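Local coordinates for Alr3699 protein (PDB 4XSO) that is a predicted glycosyltransferase of the GT-B fold, built from two Rossmann-like domains joined by a linker, at residues A[182-187]-A[303-308]; A[178-183]-A[296-301]. One frame throughout, in Å; residues are numbered along the deposited sequence.

How the contacts relate
Both contacts join the same two elements. One is the loop between strand 175-177 and helix 191-201, which leads from the first Rossmann-like domain of the GT-B fold into the second. The other is helix 298-305 of the second domain with the residues just before and after it. Along the chain, 178-183 overlaps 182-187 at Phe182 and Asp183, and 296-301 is followed closely by 303-308. The order is parallel: the earlier part of the loop meets the helix start in contact 2, the later part its end in contact 1. The contact centres lie about 10 Å apart and Phe182 serves in both. The loop is thus laid along one side of this helix, from start to end.

Contact 1: residues A[182-187]-A[303-308]; sequences FDINLY and AMLCGK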
loop_
_atom_site.group_PDB
_atom_site.type_symbol
_atom_site.label_atom_id
_atom_site.label_comp_id
_atom_site.label_asym_id
_atom_site.label_seq_id
_atom_site.Cartn_x
_atom_site.Cartn_y
_atom_site.Cartn_z
ATOM N N PHE A 182 -15.768 27.022 -15.230
ATOM C CA PHE A 182 -15.905 28.322 -14.581
ATOM C C PHE A 182 -17.360 28.808 -14.617
ATOM O O PHE A 182 -18.034 28.639 -15.613
ATOM C CB PHE A 182 -15.029 29.344 -15.331
ATOM C CG PHE A 182 -13.587 28.963 -15.347
ATOM C CD1 PHE A 182 -13.115 28.062 -16.291
ATOM C CD2 PHE A 182 -12.694 29.498 -14.394
ATOM C CE1 PHE A 182 -11.782 27.626 -16.262
ATOM C CE2 PHE A 182 -11.379 29.129 -14.426
ATOM C CZ PHE A 182 -10.921 28.190 -15.376
ATOM N N ASP A 183 -17.806 29.487 -13.566
ATOM C CA ASP A 183 -19.110 30.137 -13.594
ATOM C C ASP A 183 -18.975 31.383 -14.416
ATOM O O ASP A 183 -18.358 32.328 -13.953
ATOM C CB ASP A 183 -19.533 30.510 -12.220
ATOM C CG ASP A 183 -20.937 31.132 -12.199
ATOM O OD1 ASP A 183 -21.507 31.586 -13.207
ATOM O OD2 ASP A 183 -21.495 31.071 -11.131
ATOM N N ILE A 184 -19.546 31.404 -15.598
ATOM C CA ILE A 184 -19.127 32.436 -16.583
ATOM C C ILE A 184 -19.583 33.842 -16.221
ATOM O O ILE A 184 -18.894 34.795 -16.507
ATOM C CB ILE A 184 -19.436 32.098 -18.037
ATOM C CG1 ILE A 184 -20.939 32.225 -18.350
ATOM C CG2 ILE A 184 -18.899 30.714 -18.392
ATOM C CD1 ILE A 184 -21.336 31.761 -19.736
ATOM N N ASN A 185 -20.696 33.921 -15.511
ATOM C CA ASN A 185 -21.283 35.190 -15.057
ATOM C C ASN A 185 -20.518 35.860 -13.940
ATOM O O ASN A 185 -20.524 37.090 -13.843
ATOM C CB ASN A 185 -22.779 34.948 -14.700
ATOM C CG ASN A 185 -23.592 34.585 -15.906
ATOM O OD1 ASN A 185 -23.272 34.925 -17.049
ATOM N ND2 ASN A 185 -24.634 33.860 -15.680
ATOM N N LEU A 186 -19.691 35.099 -13.215
ATOM C CA LEU A 186 -18.757 35.726 -12.314
ATOM C C LEU A 186 -17.725 36.599 -13.006
ATOM O O LEU A 186 -17.019 37.330 -12.346
ATOM C CB LEU A 186 -18.031 34.737 -11.432
ATOM C CG LEU A 186 -18.875 33.775 -10.599
ATOM C CD1 LEU A 186 -17.901 32.980 -9.720
ATOM C CD2 LEU A 186 -19.996 34.452 -9.813
ATOM N N TYR A 187 -17.647 36.588 -14.315
ATOM C CA TYR A 187 -16.548 37.255 -14.973
ATOM C C TYR A 187 -17.050 38.502 -15.713
ATOM O O TYR A 187 -16.333 39.114 -16.492
ATOM C CB TYR A 187 -15.776 36.262 -15.857
ATOM C CG TYR A 187 -15.104 35.228 -15.001
ATOM C CD1 TYR A 187 -13.848 35.450 -14.447
ATOM C CD2 TYR A 187 -15.756 34.002 -14.688
ATOM C CE1 TYR A 187 -13.246 34.503 -13.611
ATOM C CE2 TYR A 187 -15.147 33.052 -13.877
ATOM C CZ TYR A 187 -13.882 33.298 -13.341
ATOM O OH TYR A 187 -13.308 32.364 -12.489
ATOM N N ALA A 303 -9.372 35.514 -18.084
ATOM C CA ALA A 303 -9.218 36.752 -18.831
ATOM C C ALA A 303 -10.160 36.788 -20.040
ATOM O O ALA A 303 -10.793 37.805 -20.331
ATOM C CB ALA A 303 -7.763 36.873 -19.248
ATOM N N MET A 304 -10.271 35.637 -20.695
ATOM C CA MET A 304 -11.109 35.469 -21.880
ATOM C C MET A 304 -12.585 35.653 -21.464
ATOM O O MET A 304 -13.346 36.371 -22.099
ATOM C CB MET A 304 -10.860 34.087 -22.496
ATOM C CG MET A 304 -9.467 33.898 -23.115
ATOM S SD MET A 304 -9.145 32.218 -23.778
ATOM C CE MET A 304 -9.524 32.686 -25.379
ATOM N N LEU A 305 -12.983 35.021 -20.386
ATOM C CA LEU A 305 -14.368 35.139 -19.904
ATOM C C LEU A 305 -14.642 36.540 -19.484
ATOM O O LEU A 305 -15.822 36.960 -19.469
ATOM C CB LEU A 305 -14.580 34.188 -18.722
ATOM C CG LEU A 305 -14.667 32.722 -19.073
ATOM C CD1 LEU A 305 -14.552 31.888 -17.812
ATOM C CD2 LEU A 305 -15.949 32.437 -19.781
ATOM N N CYS A 306 -13.594 37.301 -19.103
ATOM C CA CYS A 306 -13.831 38.697 -18.748
ATOM C C CYS A 306 -13.925 39.514 -20.014
ATOM O O CYS A 306 -14.038 40.729 -19.976
ATOM C CB CYS A 306 -12.751 39.307 -17.862
ATOM S SG CYS A 306 -12.580 38.648 -16.227
ATOM N N GLY A 307 -13.827 38.877 -21.164
ATOM C CA GLY A 307 -13.863 39.660 -22.360
ATOM C C GLY A 307 -12.635 40.523 -22.563
ATOM O O GLY A 307 -12.766 41.575 -23.095
ATOM N N LYS A 308 -11.456 40.075 -22.190
ATOM C CA LYS A 308 -10.239 40.890 -22.333
ATOM C C LYS A 308 -9.271 40.315 -23.353
ATOM O O LYS A 308 -9.210 39.108 -23.573
ATOM C CB LYS A 308 -9.518 40.976 -20.989
ATOM C CG LYS A 308 -10.284 41.825 -19.970
ATOM C CD LYS A 308 -10.422 43.200 -20.633
ATOM C CE LYS A 308 -10.791 44.299 -19.737
ATOM N NZ LYS A 308 -10.926 45.491 -20.581
HETATM O O HOH W 1 -18.215 35.796 -19.018
#
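In the interdomain linker of this GT-B fold, Phe182, Ile184 and Tyr187 close round Leu305, at the end of helix 298-305. The helix stops in a Schellman motif, with Gly307 at positive phi. The two branches of Leu305 go to different partners. CD1 meets Phe182 CB at 3.6 Å and also lies over one face of the Tyr187 ring. CD2 touches Ile184 CG2 at 3.7 Å, the two side chains crossing at about a right angle. Leu305 CB packs on Tyr187 CB, also at 3.7 Å. Tyr187 CG stands anti to the carbonyl carbon (chi1 -66°), beside the backbone N. The ring plane, turned about chi2, has its edge toward Cys306. The sulfur SG lies near the ring plane, 3.9 Å from Tyr187 CD1; the line from the ring centroid to SG is 83° off the ring normal. This is an edge-on sulfur-aromatic contact. Close by, the Cys306 CA-H points at Tyr187 O, with CA to O 3.4 Å and an angle of 163° at the hydrogen. Tyr187 OH hydrogen-bonds to Glu302 OE2, on helix 298-305. Water 1 donates to Ile184 O at 2.8 Å and to Leu305 O at 2.7 Å. Leu305 O also accepts from Gln361. The direct touch is therefore largely apolar, while the carbonyl left at the helix end is satisfied by a water and an amide from helix 350-368.

Contact 2: residues A[178-183]-A[296-301]; sequences IYNGFD and FGRVIV
Phe296, just ahead of helix 298-305, fits into a hollow formed by Tyr179, Asn180 and Phe182 of the interdomain linker of the GT-B fold. Gly297 is the N-cap of this helix. With CG anti to the backbone N (chi1 -175°), the Phe296 ring is carried toward the linker. Asn180 CB forms one wall and makes a CH-pi contact over a face of the Phe296 ring, 3.9 Å from the centroid and offset toward the rim. The Asn180 amide is stacked on this ring with the planes 21° apart. Tyr179 comes in at the rim, its CD1 3.7 Å from Phe296 CE2. Its OH hydrogen-bonds to Glu320 OE1, on helix 318-321. Phe182 CZ abuts Phe296 CE1 at 3.9 Å, so these two rings meet at their edges. The Phe182 ring is itself a wedge between two side chains of the helix. On one side, Val301 CG1 sits over its face, 4.0 Å from the centroid. On the opposite side lies the guanidinium of Arg298, whose own face bears on Phe182 CE2, with the planes 26° apart. A bound glycerol, probably from the crystallisation liquor, lies about 3 Å from the Asn180 side chain at the nearest atoms. Water 2 ties the two segments together: it donates to Gly181 O at 2.7 Å and accepts from Arg298 NH1 at 3.0 Å, at the guanidinium edge and in its plane.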
loop_
_atom_site.group_PDB
_atom_site.type_symbol
_atom_site.label_atom_id
_atom_site.label_comp_id
_atom_site.label_asym_id
_atom_site.label_seq_id
_atom_site.Cartn_x
_atom_site.Cartn_y
_atom_site.Cartn_z
ATOM N N ILE A 178 -10.894 16.612 -20.078
ATOM C CA ILE A 178 -12.038 17.440 -19.609
ATOM C C ILE A 178 -11.388 18.664 -19.003
ATOM O O ILE A 178 -10.602 18.575 -18.083
ATOM C CB ILE A 178 -12.925 16.762 -18.572
ATOM C CG1 ILE A 178 -13.549 15.501 -19.120
ATOM C CG2 ILE A 178 -14.062 17.702 -18.122
ATOM C CD1 ILE A 178 -14.422 14.813 -18.112
ATOM N N TYR A 179 -11.725 19.839 -19.558
ATOM C CA TYR A 179 -11.084 21.104 -19.195
ATOM C C TYR A 179 -11.689 21.539 -17.834
ATOM O O TYR A 179 -12.717 21.052 -17.440
ATOM C CB TYR A 179 -11.375 22.100 -20.326
ATOM C CG TYR A 179 -10.630 21.824 -21.636
ATOM C CD1 TYR A 179 -9.232 21.736 -21.637
ATOM C CD2 TYR A 179 -11.276 21.780 -22.879
ATOM C CE1 TYR A 179 -8.498 21.519 -22.808
ATOM C CE2 TYR A 179 -10.510 21.567 -24.084
ATOM C CZ TYR A 179 -9.123 21.446 -24.032
ATOM O OH TYR A 179 -8.259 21.225 -25.185
ATOM N N ASN A 180 -11.017 22.452 -17.128
ATOM C CA ASN A 180 -11.527 23.149 -15.956
ATOM C C ASN A 180 -12.792 23.958 -16.343
ATOM O O ASN A 180 -12.945 24.478 -17.475
ATOM C CB ASN A 180 -10.461 24.100 -15.405
ATOM C CG ASN A 180 -9.295 23.412 -14.694
ATOM O OD1 ASN A 180 -8.959 22.241 -14.919
ATOM N ND2 ASN A 180 -8.600 24.185 -13.914
ATOM N N GLY A 181 -13.732 24.025 -15.431
ATOM C CA GLY A 181 -14.978 24.784 -15.697
ATOM C C GLY A 181 -15.004 26.026 -14.810
ATOM O O GLY A 181 -14.364 26.032 -13.784
ATOM N N PHE A 182 -15.768 27.022 -15.230
ATOM C CA PHE A 182 -15.905 28.322 -14.581
ATOM C C PHE A 182 -17.360 28.808 -14.617
ATOM O O PHE A 182 -18.034 28.639 -15.613
ATOM C CB PHE A 182 -15.029 29.344 -15.331
ATOM C CG PHE A 182 -13.587 28.963 -15.347
ATOM C CD1 PHE A 182 -13.115 28.062 -16.291
ATOM C CD2 PHE A 182 -12.694 29.498 -14.394
ATOM C CE1 PHE A 182 -11.782 27.626 -16.262
ATOM C CE2 PHE A 182 -11.379 29.129 -14.426
ATOM C CZ PHE A 182 -10.921 28.190 -15.376
ATOM N N ASP A 183 -17.806 29.487 -13.566
ATOM C CA ASP A 183 -19.110 30.137 -13.594
ATOM C C ASP A 183 -18.975 31.383 -14.416
ATOM O O ASP A 183 -18.358 32.328 -13.953
ATOM C CB ASP A 183 -19.533 30.510 -12.220
ATOM C CG ASP A 183 -20.937 31.132 -12.199
ATOM O OD1 ASP A 183 -21.507 31.586 -13.207
ATOM O OD2 ASP A 183 -21.495 31.071 -11.131
ATOM N N PHE A 296 -2.812 23.838 -17.813
ATOM C CA PHE A 296 -4.024 24.569 -18.145
ATOM C C PHE A 296 -3.942 25.979 -17.493
ATOM O O PHE A 296 -3.977 26.116 -16.260
ATOM C CB PHE A 296 -5.216 23.896 -17.451
ATOM C CG PHE A 296 -6.550 24.506 -17.811
ATOM C CD1 PHE A 296 -7.047 25.615 -17.151
ATOM C CD2 PHE A 296 -7.328 23.937 -18.850
ATOM C CE1 PHE A 296 -8.304 26.138 -17.496
ATOM C CE2 PHE A 296 -8.576 24.462 -19.185
ATOM C CZ PHE A 296 -9.045 25.560 -18.511
ATOM N N GLY A 297 -3.864 27.038 -18.226
ATOM C CA GLY A 297 -3.765 28.319 -17.498
ATOM C C GLY A 297 -5.119 28.858 -17.062
ATOM O O GLY A 297 -5.834 29.432 -17.912
ATOM N N ARG A 298 -5.504 28.696 -15.781
ATOM C CA ARG A 298 -6.837 29.196 -15.345
ATOM C C ARG A 298 -6.949 30.691 -15.685
ATOM O O ARG A 298 -7.949 31.189 -16.206
ATOM C CB ARG A 298 -7.092 28.930 -13.838
ATOM C CG ARG A 298 -7.253 27.432 -13.512
ATOM C CD ARG A 298 -7.405 27.130 -12.012
ATOM N NE ARG A 298 -8.587 27.752 -11.417
ATOM C CZ ARG A 298 -9.846 27.312 -11.554
ATOM N NH1 ARG A 298 -10.129 26.170 -12.176
ATOM N NH2 ARG A 298 -10.852 27.999 -11.019
ATOM N N VAL A 299 -5.867 31.429 -15.472
ATOM C CA VAL A 299 -5.874 32.876 -15.684
ATOM C C VAL A 299 -6.169 33.292 -17.119
ATOM O O VAL A 299 -6.778 34.347 -17.381
ATOM C CB VAL A 299 -4.500 33.486 -15.262
ATOM C CG1 VAL A 299 -4.334 34.885 -15.768
ATOM C CG2 VAL A 299 -4.420 33.461 -13.738
ATOM N N ILE A 300 -5.716 32.485 -18.042
ATOM C CA ILE A 300 -5.903 32.742 -19.447
ATOM C C ILE A 300 -7.428 32.595 -19.683
ATOM O O ILE A 300 -8.048 33.460 -20.212
ATOM C CB ILE A 300 -5.141 31.738 -20.290
ATOM C CG1 ILE A 300 -3.620 31.899 -20.069
ATOM C CG2 ILE A 300 -5.505 31.895 -21.761
ATOM C CD1 ILE A 300 -2.807 30.775 -20.750
ATOM N N VAL A 301 -8.007 31.489 -19.305
ATOM C CA VAL A 301 -9.495 31.361 -19.413
ATOM C C VAL A 301 -10.265 32.443 -18.684
ATOM O O VAL A 301 -11.240 32.956 -19.190
ATOM C CB VAL A 301 -9.975 29.972 -18.967
ATOM C CG1 VAL A 301 -11.521 29.876 -19.062
ATOM C CG2 VAL A 301 -9.344 28.926 -19.835
HETATM O O HOH W 2 -12.653 24.600 -12.183
#